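Local coordinates for protein chorismatase (Streptomyces hygroscopicus, PDB 4BPS) that hydrolyses chorismate to pyruvate and a dihydroxylated cyclohexadiene carboxylic acid, a step in the biosynthesis of the immunosuppressants FK506 and FK520, at residues Pro81-Met86 against Ile90-Thr95; Ala19-Phe24 against Asp35-Gly40. All blocks are in the same frame, centred on the assembly; numbering follows the deposited sequence.

Contact 1. Residues Pro81-Met86 against Ile90-Thr95; sequences PVESGM and IAWART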
loop_
_atom_site.group_PDB
_atom_site.type_symbol
_atom_site.label_atom_id
_atom_site.label_comp_id
_atom_site.label_asym_id
_atom_site.label_seq_id
_atom_site.Cartn_x
_atom_site.Cartn_y
_atom_site.Cartn_z
ATOM N N PRO A 81 2.253 16.580 13.883
ATOM C CA PRO A 81 3.295 15.660 14.334
ATOM C C PRO A 81 4.091 16.266 15.481
ATOM O O PRO A 81 4.378 17.476 15.508
ATOM C CB PRO A 81 4.179 15.498 13.099
ATOM C CG PRO A 81 3.212 15.719 11.937
ATOM C CD PRO A 81 2.336 16.831 12.432
ATOM N N VAL A 82 4.486 15.399 16.404
ATOM C CA VAL A 82 5.217 15.837 17.568
ATOM C C VAL A 82 6.731 15.688 17.421
ATOM O O VAL A 82 7.486 16.345 18.157
ATOM C CB VAL A 82 4.745 15.085 18.850
ATOM C CG1 VAL A 82 3.234 15.334 19.051
ATOM C CG2 VAL A 82 5.076 13.605 18.831
ATOM N N GLU A 83 7.181 14.840 16.498
ATOM C CA GLU A 83 8.609 14.630 16.271
ATOM C C GLU A 83 8.778 14.002 14.903
ATOM O O GLU A 83 7.914 13.210 14.484
ATOM C CB GLU A 83 9.201 13.690 17.326
ATOM C CG GLU A 83 10.714 13.600 17.276
ATOM C CD GLU A 83 11.308 12.584 18.246
ATOM O OE1 GLU A 83 10.628 11.609 18.627
ATOM O OE2 GLU A 83 12.489 12.788 18.645
ATOM N N SER A 84 9.886 14.326 14.233
ATOM C CA SER A 84 10.269 13.682 12.984
ATOM C C SER A 84 11.752 13.371 13.035
ATOM O O SER A 84 12.488 13.962 13.843
ATOM C CB SER A 84 9.986 14.626 11.826
ATOM O OG SER A 84 8.634 14.979 11.845
ATOM N N GLY A 85 12.209 12.478 12.167
ATOM C CA GLY A 85 13.623 12.160 12.106
ATOM C C GLY A 85 13.941 11.256 10.946
ATOM O O GLY A 85 13.066 10.946 10.140
HETATM N N MSE A 86 15.211 10.889 10.855
HETATM C CA MSE A 86 15.675 9.933 9.867
HETATM C C MSE A 86 16.589 8.931 10.564
HETATM O O MSE A 86 17.526 9.331 11.268
HETATM C CB MSE A 86 16.431 10.646 8.757
HETATM C CG MSE A 86 15.571 11.311 7.684
HETATM SE SE MSE A 86 16.350 11.338 5.858
HETATM C CE MSE A 86 17.881 10.181 6.174
ATOM N N ILE A 90 15.278 5.631 6.843
ATOM C CA ILE A 90 13.839 5.820 6.991
ATOM C C ILE A 90 13.583 7.241 7.462
ATOM O O ILE A 90 14.031 7.616 8.563
ATOM C CB ILE A 90 13.244 4.836 8.025
ATOM C CG1 ILE A 90 13.605 3.373 7.717
ATOM C CG2 ILE A 90 11.723 5.026 8.100
ATOM C CD1 ILE A 90 13.343 2.418 8.895
ATOM N N ALA A 91 12.852 8.021 6.664
ATOM C CA ALA A 91 12.350 9.303 7.129
ATOM C C ALA A 91 10.998 9.069 7.762
ATOM O O ALA A 91 10.155 8.400 7.165
ATOM C CB ALA A 91 12.260 10.307 5.992
ATOM N N TRP A 92 10.784 9.614 8.957
ATOM C CA TRP A 92 9.562 9.361 9.698
ATOM C C TRP A 92 9.050 10.604 10.397
ATOM O O TRP A 92 9.800 11.533 10.704
ATOM C CB TRP A 92 9.788 8.225 10.708
ATOM C CG TRP A 92 10.938 8.438 11.667
ATOM C CD1 TRP A 92 12.235 8.017 11.504
ATOM C CD2 TRP A 92 10.906 9.147 12.914
ATOM N NE1 TRP A 92 13.004 8.407 12.565
ATOM C CE2 TRP A 92 12.207 9.085 13.454
ATOM C CE3 TRP A 92 9.896 9.809 13.635
ATOM C CZ2 TRP A 92 12.543 9.682 14.666
ATOM C CZ3 TRP A 92 10.236 10.389 14.868
ATOM C CH2 TRP A 92 11.549 10.328 15.356
ATOM N N ALA A 93 7.742 10.587 10.636
ATOM C CA ALA A 93 7.075 11.587 11.465
ATOM C C ALA A 93 6.083 10.848 12.340
ATOM O O ALA A 93 5.435 9.897 11.876
ATOM C CB ALA A 93 6.334 12.613 10.605
ATOM N N ARG A 94 5.938 11.289 13.590
ATOM C CA ARG A 94 5.008 10.630 14.503
ATOM C C ARG A 94 4.131 11.666 15.186
ATOM O O ARG A 94 4.571 12.796 15.478
ATOM C CB ARG A 94 5.770 9.811 15.566
ATOM C CG ARG A 94 6.520 10.644 16.603
ATOM C CD ARG A 94 7.430 9.759 17.511
ATOM N NE ARG A 94 8.018 10.580 18.577
ATOM C CZ ARG A 94 7.391 10.915 19.709
ATOM N NH1 ARG A 94 6.178 10.447 19.968
ATOM N NH2 ARG A 94 7.962 11.736 20.587
ATOM N N THR A 95 2.893 11.260 15.450
ATOM C CA THR A 95 2.081 11.879 16.488
ATOM C C THR A 95 2.254 11.017 17.732
ATOM O O THR A 95 2.961 10.018 17.697
ATOM C CB THR A 95 0.616 11.938 16.088
ATOM O OG1 THR A 95 0.105 10.601 16.017
ATOM C CG2 THR A 95 0.443 12.664 14.751
#

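Contact 2. Residues Ala19-Phe24 against Asp35-Gly40; sequences APYCRF and DETVLG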
loop_
_atom_site.group_PDB
_atom_site.type_symbol
_atom_site.label_atom_id
_atom_site.label_comp_id
_atom_site.label_asym_id
_atom_site.label_seq_id
_atom_site.Cartn_x
_atom_site.Cartn_y
_atom_site.Cartn_z
ATOM N N ALA A 19 -6.907 9.390 13.859
ATOM C CA ALA A 19 -6.262 8.285 13.141
ATOM C C ALA A 19 -5.853 8.736 11.735
ATOM O O ALA A 19 -6.371 9.721 11.219
ATOM C CB ALA A 19 -7.211 7.109 13.065
ATOM N N PRO A 20 -4.873 8.053 11.119
ATOM C CA PRO A 20 -4.356 8.536 9.831
ATOM C C PRO A 20 -5.402 8.571 8.747
ATOM O O PRO A 20 -6.329 7.746 8.726
ATOM C CB PRO A 20 -3.250 7.534 9.490
ATOM C CG PRO A 20 -2.832 6.979 10.850
ATOM C CD PRO A 20 -4.116 6.895 11.623
ATOM N N TYR A 21 -5.246 9.522 7.836
ATOM C CA TYR A 21 -6.152 9.647 6.709
ATOM C C TYR A 21 -5.401 10.281 5.549
ATOM O O TYR A 21 -4.312 10.832 5.706
ATOM C CB TYR A 21 -7.403 10.460 7.074
ATOM C CG TYR A 21 -7.160 11.879 7.535
ATOM C CD1 TYR A 21 -6.825 12.160 8.867
ATOM C CD2 TYR A 21 -7.300 12.938 6.671
ATOM C CE1 TYR A 21 -6.634 13.461 9.316
ATOM C CE2 TYR A 21 -7.124 14.248 7.105
ATOM C CZ TYR A 21 -6.812 14.509 8.449
ATOM O OH TYR A 21 -6.645 15.798 8.904
ATOM N N CYS A 22 -5.998 10.181 4.374
ATOM C CA CYS A 22 -5.337 10.519 3.138
ATOM C C CYS A 22 -5.996 11.701 2.404
ATOM O O CYS A 22 -7.229 11.911 2.499
ATOM C CB CYS A 22 -5.389 9.248 2.240
ATOM S SG CYS A 22 -4.343 9.264 0.789
ATOM N N ARG A 23 -5.172 12.433 1.661
ATOM C CA ARG A 23 -5.642 13.396 0.666
ATOM C C ARG A 23 -4.842 13.210 -0.607
ATOM O O ARG A 23 -3.675 12.835 -0.545
ATOM C CB ARG A 23 -5.415 14.840 1.137
ATOM C CG ARG A 23 -6.205 15.262 2.363
ATOM C CD ARG A 23 -7.653 15.545 2.041
ATOM N NE ARG A 23 -8.362 16.065 3.211
ATOM C CZ ARG A 23 -9.069 15.337 4.071
ATOM N NH1 ARG A 23 -9.212 14.026 3.909
ATOM N NH2 ARG A 23 -9.653 15.927 5.107
ATOM N N PHE A 24 -5.464 13.490 -1.753
ATOM C CA PHE A 24 -4.745 13.557 -3.022
ATOM C C PHE A 24 -4.668 15.021 -3.428
ATOM O O PHE A 24 -5.681 15.742 -3.419
ATOM C CB PHE A 24 -5.458 12.791 -4.123
ATOM C CG PHE A 24 -5.484 11.278 -3.955
ATOM C CD1 PHE A 24 -4.782 10.609 -2.960
ATOM C CD2 PHE A 24 -6.232 10.536 -4.851
ATOM C CE1 PHE A 24 -4.817 9.218 -2.864
ATOM C CE2 PHE A 24 -6.269 9.170 -4.771
ATOM C CZ PHE A 24 -5.572 8.499 -3.787
ATOM N N ASP A 35 -2.004 23.227 6.633
ATOM C CA ASP A 35 -2.602 22.178 7.422
ATOM C C ASP A 35 -1.548 21.456 8.284
ATOM O O ASP A 35 -0.732 20.677 7.775
ATOM C CB ASP A 35 -3.262 21.210 6.441
ATOM C CG ASP A 35 -4.010 20.089 7.111
ATOM O OD1 ASP A 35 -3.960 20.019 8.374
ATOM O OD2 ASP A 35 -4.605 19.280 6.358
ATOM N N GLU A 36 -1.596 21.683 9.597
ATOM C CA GLU A 36 -0.590 21.145 10.515
ATOM C C GLU A 36 -0.673 19.622 10.620
ATOM O O GLU A 36 0.207 19.017 11.228
ATOM C CB GLU A 36 -0.715 21.751 11.916
ATOM C CG GLU A 36 -1.964 21.360 12.637
ATOM C CD GLU A 36 -2.071 21.935 14.045
ATOM O OE1 GLU A 36 -1.255 22.808 14.450
ATOM O OE2 GLU A 36 -2.994 21.494 14.766
ATOM N N THR A 37 -1.715 19.008 10.066
ATOM C CA THR A 37 -1.902 17.572 10.236
ATOM C C THR A 37 -1.099 16.720 9.250
ATOM O O THR A 37 -1.154 15.491 9.329
ATOM C CB THR A 37 -3.395 17.195 10.081
ATOM O OG1 THR A 37 -3.827 17.448 8.741
ATOM C CG2 THR A 37 -4.283 17.967 11.078
ATOM N N VAL A 38 -0.353 17.332 8.338
ATOM C CA VAL A 38 0.414 16.566 7.353
ATOM C C VAL A 38 1.488 15.743 8.042
ATOM O O VAL A 38 2.287 16.271 8.815
ATOM C CB VAL A 38 1.050 17.512 6.303
ATOM C CG1 VAL A 38 2.018 16.776 5.402
ATOM C CG2 VAL A 38 -0.023 18.165 5.444
ATOM N N LEU A 39 1.499 14.449 7.738
ATOM C CA LEU A 39 2.502 13.515 8.235
ATOM C C LEU A 39 3.578 13.305 7.185
ATOM O O LEU A 39 4.749 13.377 7.506
ATOM C CB LEU A 39 1.887 12.157 8.561
ATOM C CG LEU A 39 1.308 11.867 9.918
ATOM C CD1 LEU A 39 0.638 10.515 9.877
ATOM C CD2 LEU A 39 2.435 11.851 10.963
ATOM N N GLY A 40 3.189 13.038 5.944
ATOM C CA GLY A 40 4.171 12.699 4.934
ATOM C C GLY A 40 3.540 12.681 3.564
ATOM O O GLY A 40 2.314 12.740 3.448
HETATM O O HOH W 1 -6.617 17.882 7.253
#

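Contact 1. Residues Pro81-Met86 against Ile90-Thr95
In Trp92, CG sits between the backbone N and the carbonyl carbon (chi1 55°), which folds the indole back over the facing strand and onto Gly85; the same choice in Arg94 (chi1 70°) brings its guanidinium up beside Glu83 and Val82. On the face turned to the partner strand the indole meets main chain, that of Ser84 and Gly85. Gly85 N lies 3.5 Å above the ring plane, over its centre, and Gly85 CA makes a CH-pi contact 4.0 Å from the centroid of the five-membered ring of Trp92. Glycine, with no side chain here, lets the ring settle this closely. A bond from Trp92 NE1 to Asp87, the last residue of strand 83-87, further fixes the indole's rotation, while Leu125 and Leu129 of helix 112-129 also touch Trp92.

Strands 83-87 and 90-94 form an antiparallel beta hairpin at the edge of a six-stranded sheet in this YjgF-fold enzyme. Gly85 and Trp92 are a hydrogen-bonded pair, with Trp92 N to Gly85 O at 2.9 Å. At the open end of the hairpin a classic beta bulge sets both Val82 and Glu83 against Arg94: Arg94 O takes a firm bond from Val82 N at 2.8 Å and a weak one from Glu83 N at 3.5 Å.

On the sheet face shared with Trp92 and Arg94, the extended Glu83 side chain reaches the edge of the Trp92 ring and Arg94. Its OE1 receives Arg94 NE at 2.8 Å through the anti lone pair, nearly within the guanidinium plane, and the weaker Arg94 NH2 at 3.3 Å. Carboxylate and guanidinium planes stand 78° apart, and a single oxygen carries the salt bridge. Val82 CG2 lies over one guanidinium face, offset toward the rim, 3.5 Å from Arg94 NH1, which itself bonds the hydroxyl of Tyr131.

Contact 2. Residues Ala19-Phe24 against Asp35-Gly40
Tyr21 and Thr37 meet at about a right angle, the phenol end of one arriving across the short branch of the other. Tyr21 OH approaches Thr37 OG1 to 3.3 Å and Thr37 CB to 3.7 Å, and these are the two residues that touch directly. The first side-chain torsion of Tyr21 sets up the meeting: with chi1 at 60° the ring is folded over its own main chain, which turns the hydroxyl end toward the turn 35-38.

A water completes the link. It lies at the edge of the Tyr21 ring, in the ring plane, 2.7 Å from Tyr21 OH, and donates to Asp35 OD2 at 2.6 Å, so the two segments are joined through solvent as well as by touching groups. The other carboxylate oxygen serves its own turn: Asp35 OD1 accepts from both Thr37 OG1, at 2.6 Å, and Thr37 N, at 3.0 Å, each coming from the same face of the carboxylate and well out of its plane. Two donors from one residue thus hold the carboxylate turned toward Thr37. Thr37 OG1 is also hydrogen-bonded to His77 ND1, and the ring of His77 meets that of Tyr21 with planes inclined by about 15°.

Arg23 lays its guanidinium near the Tyr21 ring, with Tyr21 CE2 3.4 Å above the guanidinium plane and offset toward its rim. Strand 72-77, which carries His77, runs between strands 21-25 and 38-44 in a five-stranded mixed sheet, so Tyr21 reaches across it. What it meets is an Asx turn, in which Asp35 OD1 takes the backbone N two residues on, set within a type I beta turn from Asp35 to Val38 that leads into strand 38-44.

How the contacts relate
Contact 2 closes before contact 1 opens along the chain, and strand 72-77 lies between them in sequence. The two centres are about 13 Å apart, on the same side of the chain's centre. Each belongs to a different sheet: contact 2 to the mixed five-stranded one, where 72-77 separates its two strands, and contact 1 to the edge hairpin of the six-stranded one. They touch where these sheets meet, with Pro81 CG 3.3 Å from Val38 O and Ala93 CB 3.6 Å from Leu39 O. The end of the turn and the first residues of strand 38-44 thus pack against the open end of the hairpin, at Pro81 and Ala93, joining the two sheets away from the ligand pocket.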